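Local coordinates for protein L-lactate dehydrogenase (Trichomonas vaginalis, PDB 4UUL) that is a lactate dehydrogenase of the malate dehydrogenase type 2 family, which reduces a 2-oxo acid, pyruvate or probably oxaloacetate, with NADH, at residues Lys117-Lys120 and Pro121-Val125; Tyr164-Ala167 and Ser168-Val172. The protein carries 1 engineered substitution. One frame throughout, in Å; residues are numbered along the deposited sequence.

Contact 1 of 2, residues Lys117-Lys120 and Pro121-Val125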
ATOM      1  N   LYS B 117      -5.683  29.595  -7.155  1.00 21.39           N
ATOM      2  CA  LYS B 117      -5.701  30.535  -6.039  1.00 22.74           C
ATOM      3  C   LYS B 117      -4.634  30.201  -4.999  1.00 22.46           C
ATOM      4  O   LYS B 117      -3.994  31.093  -4.478  1.00 24.84           O
ATOM      5  CB  LYS B 117      -7.083  30.518  -5.387  1.00 26.22           C
ATOM      6  CG  LYS B 117      -7.381  31.572  -4.346  1.00 35.30           C
ATOM      7  CD  LYS B 117      -8.884  31.672  -4.149  1.00 40.75           C
ATOM      8  CE  LYS B 117      -9.241  32.701  -3.078  1.00 48.88           C
ATOM      9  NZ  LYS B 117      -8.757  34.074  -3.414  1.00 54.56           N
ATOM     10  N   TRP B 118      -4.467  28.920  -4.680  1.00 21.97           N
ATOM     11  CA  TRP B 118      -3.730  28.531  -3.492  1.00 23.03           C
ATOM     12  C   TRP B 118      -2.494  27.659  -3.673  1.00 22.65           C
ATOM     13  O   TRP B 118      -1.609  27.643  -2.804  1.00 22.17           O
ATOM     14  CB  TRP B 118      -4.713  27.873  -2.538  1.00 22.38           C
ATOM     15  CG  TRP B 118      -5.716  28.789  -2.005  1.00 23.75           C
ATOM     16  CD1 TRP B 118      -5.500  30.019  -1.400  1.00 28.47           C
ATOM     17  CD2 TRP B 118      -7.119  28.566  -1.959  1.00 27.83           C
ATOM     18  NE1 TRP B 118      -6.683  30.545  -1.020  1.00 32.04           N
ATOM     19  CE2 TRP B 118      -7.696  29.687  -1.345  1.00 31.14           C
ATOM     20  CE3 TRP B 118      -7.946  27.531  -2.381  1.00 27.67           C
ATOM     21  CZ2 TRP B 118      -9.065  29.799  -1.134  1.00 32.70           C
ATOM     22  CZ3 TRP B 118      -9.307  27.636  -2.160  1.00 31.31           C
ATOM     23  CH2 TRP B 118      -9.851  28.765  -1.551  1.00 33.35           C
ATOM     24  N   ALA B 119      -2.439  26.860  -4.729  1.00 21.31           N
ATOM     25  CA  ALA B 119      -1.312  25.944  -4.894  1.00 20.10           C
ATOM     26  C   ALA B 119      -0.052  26.720  -5.288  1.00 20.45           C
ATOM     27  O   ALA B 119      -0.109  27.841  -5.781  1.00 22.72           O
ATOM     28  CB  ALA B 119      -1.643  24.860  -5.921  1.00 19.98           C
ATOM     29  N   LYS B 120       1.118  26.109  -5.112  1.00 20.52           N
ATOM     30  CA  LYS B 120       2.332  26.719  -5.677  1.00 22.82           C
ATOM     31  C   LYS B 120       2.232  26.788  -7.200  1.00 21.95           C
ATOM     32  O   LYS B 120       1.612  25.930  -7.826  1.00 21.51           O
ATOM     33  CB  LYS B 120       3.566  25.908  -5.321  1.00 24.02           C
ATOM     34  CG  LYS B 120       3.893  25.872  -3.843  1.00 24.54           C
ATOM     35  CD  LYS B 120       5.276  25.256  -3.657  1.00 26.48           C
ATOM     36  CE  LYS B 120       5.655  25.025  -2.211  1.00 28.74           C
ATOM     37  NZ  LYS B 120       7.022  24.480  -2.178  1.00 32.79           N
ATOM     38  N   PRO B 121       2.898  27.785  -7.804  1.00 22.78           N
ATOM     39  CA  PRO B 121       2.857  27.865  -9.269  1.00 22.48           C
ATOM     40  C   PRO B 121       3.502  26.668  -9.943  1.00 23.77           C
ATOM     41  O   PRO B 121       3.292  26.453 -11.126  1.00 24.02           O
ATOM     42  CB  PRO B 121       3.648  29.153  -9.584  1.00 25.83           C
ATOM     43  CG  PRO B 121       3.619  29.936  -8.373  1.00 27.80           C
ATOM     44  CD  PRO B 121       3.500  28.999  -7.221  1.00 26.06           C
ATOM     45  N   SER B 122       4.313  25.927  -9.192  1.00 22.04           N
ATOM     46  CA  SER B 122       5.015  24.750  -9.681  1.00 21.68           C
ATOM     47  C   SER B 122       4.243  23.461  -9.488  1.00 19.08           C
ATOM     48  O   SER B 122       4.728  22.379  -9.814  1.00 20.30           O
ATOM     49  CB  SER B 122       6.364  24.637  -9.003  1.00 21.25           C
ATOM     50  OG  SER B 122       6.203  24.752  -7.599  1.00 24.17           O
ATOM     51  N   VAL B 123       3.026  23.560  -8.978  1.00 18.18           N
ATOM     52  CA  VAL B 123       2.269  22.352  -8.636  1.00 17.52           C
ATOM     53  C   VAL B 123       2.140  21.384  -9.817  1.00 16.85           C
ATOM     54  O   VAL B 123       1.852  21.798 -10.940  1.00 18.43           O
ATOM     55  CB  VAL B 123       0.842  22.711  -8.063  1.00 16.75           C
ATOM     56  CG1 VAL B 123      -0.019  23.411  -9.123  1.00 17.82           C
ATOM     57  CG2 VAL B 123       0.107  21.521  -7.444  1.00 15.90           C
ATOM     58  N   LYS B 124       2.272  20.095  -9.548  1.00 15.30           N
ATOM     59  CA  LYS B 124       2.016  19.062 -10.527  1.00 14.76           C
ATOM     60  C   LYS B 124       0.703  18.345 -10.157  1.00 13.36           C
ATOM     61  O   LYS B 124       0.609  17.661  -9.127  1.00 14.71           O
ATOM     62  CB  LYS B 124       3.207  18.076 -10.613  1.00 16.22           C
ATOM     63  CG  LYS B 124       4.443  18.767 -11.182  1.00 19.31           C
ATOM     64  CD  LYS B 124       5.649  17.922 -11.415  1.00 22.50           C
ATOM     65  CE  LYS B 124       6.591  18.673 -12.359  1.00 27.81           C
ATOM     66  NZ  LYS B 124       7.704  17.894 -12.736  1.00 30.41           N
ATOM     67  N   VAL B 125      -0.278  18.486 -11.024  1.00 13.79           N
ATOM     68  CA  VAL B 125      -1.627  18.041 -10.801  1.00 13.83           C
ATOM     69  C   VAL B 125      -1.882  16.821 -11.689  1.00 13.17           C
ATOM     70  O   VAL B 125      -1.894  16.912 -12.906  1.00 13.42           O
ATOM     71  CB  VAL B 125      -2.651  19.139 -11.167  1.00 13.50           C
ATOM     72  CG1 VAL B 125      -4.067  18.687 -10.892  1.00 14.46           C
ATOM     73  CG2 VAL B 125      -2.311  20.421 -10.452  1.00 15.36           C
TER
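Lys120 O accepts a hydrogen bond from Val123 N, with N and O 3.0 Å apart. This is the closing bond of a type I beta turn that runs from Lys120 through Pro121 and Ser122 to Val123. The N-H points at the oxygen fairly straight, at 157°, but the nitrogen stands well above the carbonyl plane and is not on a lone pair. Pro121 takes the second position of the turn, where its ring fixes phi near the value the turn needs. The Lys120 side chain runs out past Ser122. Lys120 CB lies next to the ring of Pro121 and is 3.7 Å from Ser122 OG. CG stands anti to the carbonyl carbon (chi1 -65°), and the chain beyond it is extended. Lys120 CD comes within 4.1 Å of Ser122 OG, a loose contact alongside the serine. CE and NZ then lead away from the turn, and NZ makes a salt bridge with Asp81. The turn lies in the beta-alpha-beta unit formed by strand 82-85, helix 97-118 and strand 124-127 of the Rossmann-type NAD-binding domain. Ala119 is the first residue past the helix, and the chain reverses here to enter the next parallel strand. Before and after the turn, Ala119 CB and Val123 CG1 rest against each other at 3.9 Å. That valine methyl sits between the backbone N and the carbonyl carbon of Val123 (chi1 64°), which also brings Val123 CG1 to 3.3 Å from Lys120 O. Ile80 touches both Ala119 and Val123, and Leu146 adds a further apolar neighbour to Val123. Asn150 ND2 donates hydrogen bonds to Pro121 O and Val123 O, tying the turn to the chain just before strand 151-153.

Contact 2 of 2, residues Tyr164-Ala167 and Ser168-Val172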
ATOM      1  N   TYR B 164       0.949  -6.628 -18.860  1.00 15.98           N
ATOM      2  CA  TYR B 164       0.825  -7.949 -18.273  1.00 17.70           C
ATOM      3  C   TYR B 164       0.111  -8.902 -19.232  1.00 19.70           C
ATOM      4  O   TYR B 164       0.516 -10.053 -19.407  1.00 20.83           O
ATOM      5  CB  TYR B 164       0.110  -7.841 -16.942  1.00 20.64           C
ATOM      6  CG  TYR B 164       0.358  -9.134 -16.145  1.00 19.49           C
ATOM      7  CD1 TYR B 164      -0.457 -10.235 -16.327  1.00 19.52           C
ATOM      8  CD2 TYR B 164       1.439  -9.240 -15.219  1.00 22.29           C
ATOM      9  CE1 TYR B 164      -0.267 -11.428 -15.644  1.00 24.61           C
ATOM     10  CE2 TYR B 164       1.663 -10.439 -14.513  1.00 23.76           C
ATOM     11  CZ  TYR B 164       0.821 -11.514 -14.730  1.00 24.08           C
ATOM     12  OH  TYR B 164       1.045 -12.647 -14.026  1.00 26.30           O
ATOM     13  N   GLU B 165      -0.918  -8.418 -19.920  1.00 18.75           N
ATOM     14  CA  GLU B 165      -1.665  -9.271 -20.807  1.00 20.73           C
ATOM     15  C   GLU B 165      -0.773  -9.760 -21.936  1.00 20.55           C
ATOM     16  O   GLU B 165      -0.786 -10.921 -22.288  1.00 22.23           O
ATOM     17  CB  GLU B 165      -2.888  -8.516 -21.335  1.00 22.15           C
ATOM     18  CG  GLU B 165      -3.572  -9.101 -22.511  1.00 22.53           C
ATOM     19  CD  GLU B 165      -4.155 -10.505 -22.242  1.00 26.33           C
ATOM     20  OE1 GLU B 165      -4.369 -10.873 -21.060  1.00 29.09           O
ATOM     21  OE2 GLU B 165      -4.394 -11.251 -23.223  1.00 28.76           O
ATOM     22  N   VAL B 166      -0.017  -8.856 -22.542  1.00 19.21           N
ATOM     23  CA  VAL B 166       0.796  -9.234 -23.680  1.00 20.51           C
ATOM     24  C   VAL B 166       1.937 -10.128 -23.262  1.00 21.29           C
ATOM     25  O   VAL B 166       2.220 -11.117 -23.928  1.00 22.55           O
ATOM     26  CB  VAL B 166       1.311  -7.983 -24.429  1.00 21.27           C
ATOM     27  CG1 VAL B 166       2.351  -8.387 -25.470  1.00 23.51           C
ATOM     28  CG2 VAL B 166       0.122  -7.248 -25.053  1.00 21.46           C
ATOM     29  N   ALA B 167       2.572  -9.811 -22.145  1.00 20.55           N
ATOM     30  CA  ALA B 167       3.667 -10.641 -21.655  1.00 22.42           C
ATOM     31  C   ALA B 167       3.148 -12.047 -21.376  1.00 24.21           C
ATOM     32  O   ALA B 167       3.775 -13.034 -21.728  1.00 24.44           O
ATOM     33  CB  ALA B 167       4.265 -10.012 -20.381  1.00 22.05           C
ATOM     34  N   SER B 168       1.972 -12.155 -20.770  1.00 24.82           N
ATOM     35  CA  SER B 168       1.428 -13.474 -20.483  0.80 27.02           C
ATOM     36  C   SER B 168       1.115 -14.213 -21.781  1.00 26.40           C
ATOM     37  O   SER B 168       1.372 -15.396 -21.885  1.00 28.93           O
ATOM     38  CB  SER B 168       0.218 -13.423 -19.534  0.80 33.35           C
ATOM     39  OG  SER B 168      -0.928 -12.795 -20.086  0.80 36.18           O
ATOM     40  N   LYS B 169       0.590 -13.508 -22.776  1.00 25.80           N
ATOM     41  CA  LYS B 169       0.209 -14.128 -24.030  1.00 28.49           C
ATOM     42  C   LYS B 169       1.445 -14.696 -24.733  1.00 29.60           C
ATOM     43  O   LYS B 169       1.407 -15.789 -25.300  1.00 32.52           O
ATOM     44  CB  LYS B 169      -0.524 -13.108 -24.916  1.00 27.67           C
ATOM     45  CG  LYS B 169      -0.958 -13.655 -26.292  1.00 30.84           C
ATOM     46  CD  LYS B 169      -2.134 -14.601 -26.168  1.00 35.90           C
ATOM     47  CE  LYS B 169      -2.546 -15.109 -27.529  1.00 40.61           C
ATOM     48  NZ  LYS B 169      -3.782 -15.925 -27.456  1.00 45.77           N
ATOM     49  N   LEU B 170       2.555 -13.971 -24.623  1.00 28.77           N
ATOM     50  CA  LEU B 170       3.810 -14.362 -25.258  1.00 29.36           C
ATOM     51  C   LEU B 170       4.698 -15.291 -24.419  1.00 31.92           C
ATOM     52  O   LEU B 170       5.712 -15.766 -24.909  1.00 32.99           O
ATOM     53  CB  LEU B 170       4.603 -13.093 -25.562  1.00 27.95           C
ATOM     54  CG  LEU B 170       3.999 -12.124 -26.601  1.00 30.73           C
ATOM     55  CD1 LEU B 170       4.687 -10.773 -26.470  1.00 33.44           C
ATOM     56  CD2 LEU B 170       4.121 -12.659 -28.022  1.00 34.60           C
ATOM     57  N   GLY B 171       4.349 -15.498 -23.157  1.00 30.58           N
ATOM     58  CA  GLY B 171       5.126 -16.335 -22.261  1.00 31.35           C
ATOM     59  C   GLY B 171       6.492 -15.754 -21.935  1.00 33.52           C
ATOM     60  O   GLY B 171       7.493 -16.464 -21.863  1.00 37.43           O
ATOM     61  N   VAL B 172       6.533 -14.448 -21.716  1.00 30.14           N
ATOM     62  CA  VAL B 172       7.747 -13.755 -21.279  1.00 29.42           C
ATOM     63  C   VAL B 172       7.402 -12.919 -20.049  1.00 29.90           C
ATOM     64  O   VAL B 172       6.235 -12.805 -19.704  1.00 31.33           O
ATOM     65  CB  VAL B 172       8.366 -12.894 -22.410  1.00 29.26           C
ATOM     66  CG1 VAL B 172       8.741 -13.790 -23.618  1.00 31.17           C
ATOM     67  CG2 VAL B 172       7.437 -11.735 -22.828  1.00 28.65           C
TER
HETATM   68  O   HOH W   1      -2.917 -12.198 -18.320  1.00 36.27           O
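Ser168 meets Tyr164 and Glu165 one turn back along helix 156-170. Ser168 N donates to Tyr164 O at 2.9 Å, an ordinary helical bond. The serine is modelled in two conformers, and its OG contacts hold for one of them. In that conformer (chi1 67°) the hydroxyl folds back near both carbonyl oxygens, with Ser168 OG 2.9 Å from Glu165 O and 3.2 Å from Tyr164 O. A water donates to the same Ser168 OG at 2.7 Å. It bridges weakly to Glu165 OE1 and lies at the edge of the Tyr164 ring, in its plane. The other carboxylate oxygen, Glu165 OE2, is held by Tyr216 and Lys224 of helix 214-236. Lys169 continues the helical hydrogen bonding with its N on Glu165 O. Its side chain bends at chi2, and its amine end turns out from the helix. Leu170 N bonds to Val166 O. The two side chains run alongside each other, and Val166 CG1 meets Leu170 CD1 at 3.5 Å, tighter than usual for two carbons. Phe199 of strand 198-201 also packs on Leu170. Gly171 leaves the helix with a phi of 67°, a positive value that suits glycine. Its N bonds to Ser168 O. Val172 N turns back to Ala167 O at 3.1 Å, with an N-H...O angle of 166°. The two bonds make a Schellman motif. Val172 CG2 comes 4.4 Å from Ala167 CB, and Val177 of strand 177-183 packs on both residues. Ala167 O, in the last turn of the helix, is thus satisfied by an N-H from beyond the helix, which implies a firmly closed end. The polar contacts of the serine hydroxyl and its water are less certain.

In the fold
Contacts 1 and 2 both lie where a helix gives way to a loop, but in different domains and on opposite sides of the chain's centre. Their centres are 40 Å apart. Contact 1 is largely at the surface of the NAD-binding domain and joins a helix to the next strand of the parallel sheet. Contact 2 is partly buried in the C-terminal domain, with both segments starting on the same helix. One closing backbone bond and a small apolar patch define the first. The second combines helical bonds, a Schellman ending and a serine hydroxyl with its water. Both lie away from the NADH-binding residues and the probable catalytic histidine.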